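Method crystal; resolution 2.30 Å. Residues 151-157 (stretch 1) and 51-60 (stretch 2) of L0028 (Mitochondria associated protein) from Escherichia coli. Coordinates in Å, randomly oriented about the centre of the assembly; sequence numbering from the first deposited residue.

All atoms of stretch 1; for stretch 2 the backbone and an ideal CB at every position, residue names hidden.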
ATOM      1  N   LYS B 151      12.822  14.705  13.439  1.00 43.21           N
ATOM      2  CA  LYS B 151      13.333  14.494  12.079  1.00 39.30           C
ATOM      3  C   LYS B 151      13.569  13.024  11.753  1.00 37.18           C
ATOM      4  O   LYS B 151      13.770  12.209  12.649  1.00 37.02           O
ATOM      5  CB  LYS B 151      14.641  15.256  11.878  1.00 40.77           C
ATOM      6  CG  LYS B 151      14.490  16.763  11.875  1.00 41.62           C
ATOM      7  CD  LYS B 151      15.847  17.438  11.818  1.00 44.64           C
ATOM      8  CE  LYS B 151      15.720  18.943  11.644  1.00 45.50           C
ATOM      9  NZ  LYS B 151      17.062  19.596  11.648  1.00 47.99           N
ATOM     10  N   VAL B 152      13.563  12.695  10.464  1.00 34.13           N
ATOM     11  CA  VAL B 152      13.760  11.315  10.024  1.00 31.59           C
ATOM     12  C   VAL B 152      15.045  10.664  10.521  1.00 30.69           C
ATOM     13  O   VAL B 152      15.028   9.506  10.936  1.00 28.93           O
ATOM     14  CB  VAL B 152      13.710  11.207   8.487  1.00 30.43           C
ATOM     15  CG1 VAL B 152      14.081   9.795   8.045  1.00 30.31           C
ATOM     16  CG2 VAL B 152      12.312  11.541   7.998  1.00 31.12           C
ATOM     17  N   SER B 153      16.156  11.394  10.468  1.00 29.92           N
ATOM     18  CA  SER B 153      17.439  10.856  10.923  1.00 28.28           C
ATOM     19  C   SER B 153      17.353  10.564  12.412  1.00 27.28           C
ATOM     20  O   SER B 153      17.907   9.583  12.907  1.00 27.14           O
ATOM     21  CB  SER B 153      18.564  11.859  10.676  1.00 29.11           C
ATOM     22  OG  SER B 153      18.352  13.042  11.429  1.00 31.35           O
ATOM     23  N   GLU B 154      16.647  11.428  13.124  1.00 24.60           N
ATOM     24  CA  GLU B 154      16.481  11.256  14.553  1.00 26.91           C
ATOM     25  C   GLU B 154      15.634  10.005  14.823  1.00 25.00           C
ATOM     26  O   GLU B 154      16.013   9.152  15.625  1.00 25.49           O
ATOM     27  CB  GLU B 154      15.831  12.509  15.144  1.00 27.45           C
ATOM     28  CG  GLU B 154      16.534  13.791  14.709  1.00 32.19           C
ATOM     29  CD  GLU B 154      16.043  15.019  15.451  1.00 32.55           C
ATOM     30  OE1 GLU B 154      14.811  15.232  15.508  1.00 32.92           O
ATOM     31  OE2 GLU B 154      16.893  15.773  15.969  1.00 33.42           O
ATOM     32  N   ILE B 155      14.497   9.901  14.139  1.00 23.03           N
ATOM     33  CA  ILE B 155      13.609   8.748  14.278  1.00 22.33           C
ATOM     34  C   ILE B 155      14.406   7.459  14.042  1.00 21.25           C
ATOM     35  O   ILE B 155      14.304   6.503  14.814  1.00 22.45           O
ATOM     36  CB  ILE B 155      12.448   8.827  13.256  1.00 20.58           C
ATOM     37  CG1 ILE B 155      11.562  10.028  13.573  1.00 21.38           C
ATOM     38  CG2 ILE B 155      11.627   7.554  13.278  1.00 19.93           C
ATOM     39  CD1 ILE B 155      10.534  10.307  12.503  1.00 21.36           C
ATOM     40  N   LYS B 156      15.195   7.443  12.970  1.00 20.76           N
ATOM     41  CA  LYS B 156      16.030   6.288  12.632  1.00 21.79           C
ATOM     42  C   LYS B 156      17.006   5.921  13.748  1.00 21.22           C
ATOM     43  O   LYS B 156      17.131   4.754  14.115  1.00 20.44           O
ATOM     44  CB  LYS B 156      16.843   6.561  11.368  1.00 23.42           C
ATOM     45  CG  LYS B 156      16.063   6.500  10.063  1.00 29.58           C
ATOM     46  CD  LYS B 156      17.022   6.516   8.866  1.00 30.56           C
ATOM     47  CE  LYS B 156      16.277   6.353   7.548  1.00 33.19           C
ATOM     48  NZ  LYS B 156      17.205   6.265   6.378  1.00 37.52           N
ATOM     49  N   ALA B 157      17.712   6.923  14.265  1.00 20.96           N
ATOM     50  CA  ALA B 157      18.694   6.714  15.329  1.00 20.77           C
ATOM     51  C   ALA B 157      18.015   6.182  16.591  1.00 21.07           C
ATOM     52  O   ALA B 157      18.469   5.214  17.194  1.00 17.07           O
ATOM     53  CB  ALA B 157      19.423   8.025  15.629  1.00 20.47           C
ATOM     54  N   UNK B  51       3.630   8.109   8.801  1.00 18.42           N
ATOM     55  CA  UNK B  51       4.958   8.374   8.236  1.00 19.06           C
ATOM     56  C   UNK B  51       6.071   7.961   9.199  1.00 18.68           C
ATOM     57  O   UNK B  51       7.079   7.379   8.797  1.00 18.29           O
ATOM     58  CB  UNK B  51       5.098   9.857   7.886  1.00 19.06           C
ATOM     59  N   UNK B  52       5.879   8.272  10.474  1.00 19.48           N
ATOM     60  CA  UNK B  52       6.846   7.929  11.499  1.00 19.15           C
ATOM     61  C   UNK B  52       6.915   6.416  11.696  1.00 17.91           C
ATOM     62  O   UNK B  52       8.006   5.861  11.852  1.00 16.35           O
ATOM     63  CB  UNK B  52       6.493   8.623  12.816  1.00 19.15           C
ATOM     64  N   UNK B  53       5.751   5.759  11.687  1.00 16.42           N
ATOM     65  CA  UNK B  53       5.677   4.304  11.854  1.00 15.72           C
ATOM     66  C   UNK B  53       6.344   3.597  10.693  1.00 15.20           C
ATOM     67  O   UNK B  53       6.999   2.573  10.869  1.00 15.59           O
ATOM     68  CB  UNK B  53       4.223   3.845  11.980  1.00 15.72           C
ATOM     69  N   UNK B  54       6.165   4.132   9.496  1.00 16.18           N
ATOM     70  CA  UNK B  54       6.774   3.514   8.338  1.00 18.19           C
ATOM     71  C   UNK B  54       8.287   3.728   8.414  1.00 16.73           C
ATOM     72  O   UNK B  54       9.060   2.834   8.078  1.00 17.26           O
ATOM     73  CB  UNK B  54       6.195   4.085   7.042  1.00 18.19           C
ATOM     74  N   UNK B  55       8.708   4.900   8.888  1.00 15.52           N
ATOM     75  CA  UNK B  55      10.136   5.194   9.045  1.00 16.47           C
ATOM     76  C   UNK B  55      10.712   4.155  10.008  1.00 15.80           C
ATOM     77  O   UNK B  55      11.801   3.632   9.795  1.00 15.44           O
ATOM     78  CB  UNK B  55      10.367   6.617   9.557  1.00 16.47           C
ATOM     79  N   UNK B  56       9.959   3.850  11.062  1.00 15.39           N
ATOM     80  CA  UNK B  56      10.396   2.863  12.037  1.00 15.09           C
ATOM     81  C   UNK B  56      10.451   1.476  11.407  1.00 15.55           C
ATOM     82  O   UNK B  56      11.440   0.768  11.556  1.00 18.33           O
ATOM     83  CB  UNK B  56       9.465   2.861  13.251  1.00 15.09           C
ATOM     84  N   UNK B  57       9.389   1.086  10.709  1.00 16.11           N
ATOM     85  CA  UNK B  57       9.356  -0.223  10.064  1.00 16.85           C
ATOM     86  C   UNK B  57      10.453  -0.377   9.019  1.00 16.38           C
ATOM     87  O   UNK B  57      10.982  -1.461   8.819  1.00 17.03           O
ATOM     88  CB  UNK B  57       7.989  -0.453   9.416  1.00 16.85           C
ATOM     89  N   UNK B  58      10.777   0.725   8.361  1.00 19.07           N
ATOM     90  CA  UNK B  58      11.809   0.762   7.336  1.00 21.57           C
ATOM     91  C   UNK B  58      13.163   0.480   7.982  1.00 22.20           C
ATOM     92  O   UNK B  58      14.001  -0.228   7.419  1.00 20.94           O
ATOM     93  CB  UNK B  58      11.818   2.111   6.615  1.00 21.57           C
ATOM     94  N   UNK B  59      13.374   1.054   9.163  1.00 21.02           N
ATOM     95  CA  UNK B  59      14.626   0.867   9.880  1.00 22.10           C
ATOM     96  C   UNK B  59      14.733  -0.589  10.330  1.00 22.97           C
ATOM     97  O   UNK B  59      15.816  -1.179  10.317  1.00 24.26           O
ATOM     98  CB  UNK B  59      14.719   1.817  11.076  1.00 22.10           C
ATOM     99  N   UNK B  60      13.604  -1.166  10.727  1.00 20.86           N
ATOM    100  CA  UNK B  60      13.597  -2.556  11.152  1.00 21.52           C
ATOM    101  C   UNK B  60      13.907  -3.456   9.962  1.00 21.63           C
ATOM    102  O   UNK B  60      14.666  -4.416  10.091  1.00 20.54           O
ATOM    103  CB  UNK B  60      12.251  -2.928  11.776  1.00 21.52           C
TER

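Two helices of one chain meet here, residues 152-157 and 51-60, their axes 9.3 Å apart at closest approach and 51° apart in direction. Stretch 1 offers Val152, Ile155 and Lys156: two branched aliphatics and the stem of a lysine, with no side-chain acceptor and one distant ammonium.

Position 51 points sideways, and nothing of stretch 1 lies within 5.5 Å of its ideal CB. A short side chain would leave this gap open; a long or aromatic one could cross it to the methyls of Val152. The residue is Tyr51, with chi1 at t. Ring atom CE2 of Tyr51 sits 3.7 Å from CG2 of Val152, which lies at the ring edge, near its plane.

Position 52 is also sideways, but its ideal CB is already 4.4 Å from CD1 of Ile155. An aliphatic of medium size suits this: valine, leucine, isoleucine or methionine. Ile52 is deposited, and its CG1 packs 3.9 Å from CD1 of Ile155.

Position 53 points away and position 54 is out of reach, so stretch 1 sets no demand on either. They are Ser53 and Arg54.

Position 55 is the centre of the contact. Its CB points toward stretch 1, with the ideal CB 4.0 Å from CG2 of Ile155 and 5.1 Å from CG1 of Val152. So close an approach favours a small residue: alanine, serine, valine or threonine. A polar group would find no side-chain partner across the gap, though the helix's own carbonyls are available. Thr55 meets both conditions. Its chi1 at m lets OG1 donate to the backbone O of Tyr51 at 2.8 Å, while CG2 is laid against stretch 1, 3.5 Å from CG2 of Ile155 and 4.1 Å from CG1 of Val152.

Position 56 flanks this site sideways, its ideal CB 5.2 Å from CG2 of Ile155. A modest aliphatic would fill that distance. Val56 does so lightly, with its CG2 4.1 Å from CG2 of Ile155.

Position 57 is out of reach and accepts many residues; it is Asn57, whose ND2 is hydrogen-bonded elsewhere in the structure.

Position 58 points toward stretch 1 but has nothing within 5.5 Å of its ideal CB. The open space allows many side chains, including an acidic one that could approach the ammonium, or any long polar one. Arg58 takes it without contact; its nearest approach is CB of Arg58 to CE of Lys156, 6.2 Å.

Position 59 points toward the helix where the backbones run nearest: its CA lies 6.2 Å from CA of Lys156 and its ideal CB 4.9 Å from O of Lys156. That leaves room for a short side chain, so alanine, serine, threonine or valine would suit. Thr59 repeats the solution of Thr55: chi1 at m, OG1 donating to O of Thr55 at 2.9 Å. OG1 of Thr59 lies 3.7 Å from CG of Lys156 and CG2 of Thr59 4.0 Å from O of Lys156, so both branches touch the lysine.

Position 60 is out of reach, and Leu60 makes no contact.

Stretch 2, residues 51-60: YISRTVNRTL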
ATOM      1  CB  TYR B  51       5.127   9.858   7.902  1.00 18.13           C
ATOM      2  CG  TYR B  51       6.418  10.140   7.162  1.00 17.39           C
ATOM      3  CD1 TYR B  51       6.469  10.112   5.768  1.00 16.46           C
ATOM      4  CD2 TYR B  51       7.610  10.345   7.860  1.00 19.52           C
ATOM      5  CE1 TYR B  51       7.667  10.274   5.088  1.00 16.37           C
ATOM      6  CE2 TYR B  51       8.821  10.501   7.188  1.00 19.36           C
ATOM      7  CZ  TYR B  51       8.841  10.463   5.807  1.00 20.02           C
ATOM      8  OH  TYR B  51      10.045  10.594   5.149  1.00 24.05           O
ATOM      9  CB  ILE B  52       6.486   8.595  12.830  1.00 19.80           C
ATOM     10  CG1 ILE B  52       6.598  10.115  12.695  1.00 21.38           C
ATOM     11  CG2 ILE B  52       7.409   8.089  13.939  1.00 22.61           C
ATOM     12  CD1 ILE B  52       6.059  10.870  13.916  1.00 23.40           C
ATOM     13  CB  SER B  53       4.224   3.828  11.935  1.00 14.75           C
ATOM     14  OG  SER B  53       3.603   4.289  13.116  1.00 14.50           O
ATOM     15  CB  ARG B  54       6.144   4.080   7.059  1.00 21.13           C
ATOM     16  CG  ARG B  54       6.971   5.023   6.243  1.00 27.30           C
ATOM     17  CD  ARG B  54       7.674   4.310   5.110  1.00 31.15           C
ATOM     18  NE  ARG B  54       8.222   5.277   4.164  1.00 38.45           N
ATOM     19  CZ  ARG B  54       7.516   5.876   3.212  1.00 41.02           C
ATOM     20  NH1 ARG B  54       6.226   5.599   3.059  1.00 43.15           N
ATOM     21  NH2 ARG B  54       8.091   6.785   2.432  1.00 44.07           N
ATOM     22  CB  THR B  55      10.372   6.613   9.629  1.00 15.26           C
ATOM     23  OG1 THR B  55       9.897   7.596   8.705  1.00 16.07           O
ATOM     24  CG2 THR B  55      11.853   6.863   9.863  1.00 17.46           C
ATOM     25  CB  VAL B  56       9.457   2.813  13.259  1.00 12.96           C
ATOM     26  CG1 VAL B  56       9.826   1.641  14.140  1.00 13.47           C
ATOM     27  CG2 VAL B  56       9.549   4.109  14.051  1.00 12.43           C
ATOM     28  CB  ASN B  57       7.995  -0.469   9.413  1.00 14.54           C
ATOM     29  CG  ASN B  57       7.023  -1.126  10.355  1.00 14.63           C
ATOM     30  OD1 ASN B  57       7.358  -2.101  11.014  1.00 16.63           O
ATOM     31  ND2 ASN B  57       5.805  -0.600  10.422  1.00 19.41           N
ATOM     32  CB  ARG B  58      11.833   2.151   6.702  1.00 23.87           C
ATOM     33  CG  ARG B  58      12.294   2.188   5.275  1.00 30.83           C
ATOM     34  CD  ARG B  58      11.288   2.968   4.440  1.00 36.90           C
ATOM     35  NE  ARG B  58      11.142   2.380   3.115  1.00 42.94           N
ATOM     36  CZ  ARG B  58      11.941   2.638   2.088  1.00 43.56           C
ATOM     37  NH1 ARG B  58      12.949   3.491   2.211  1.00 45.97           N
ATOM     38  NH2 ARG B  58      11.749   2.010   0.944  1.00 44.56           N
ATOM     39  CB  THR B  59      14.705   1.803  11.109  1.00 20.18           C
ATOM     40  OG1 THR B  59      14.537   3.163  10.686  1.00 18.05           O
ATOM     41  CG2 THR B  59      16.049   1.666  11.799  1.00 19.51           C
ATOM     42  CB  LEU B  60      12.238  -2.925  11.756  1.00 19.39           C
ATOM     43  CG  LEU B  60      12.052  -2.468  13.204  1.00 19.93           C
ATOM     44  CD1 LEU B  60      10.607  -2.644  13.641  1.00 18.46           C
ATOM     45  CD2 LEU B  60      12.987  -3.274  14.086  1.00 18.17           C
TER
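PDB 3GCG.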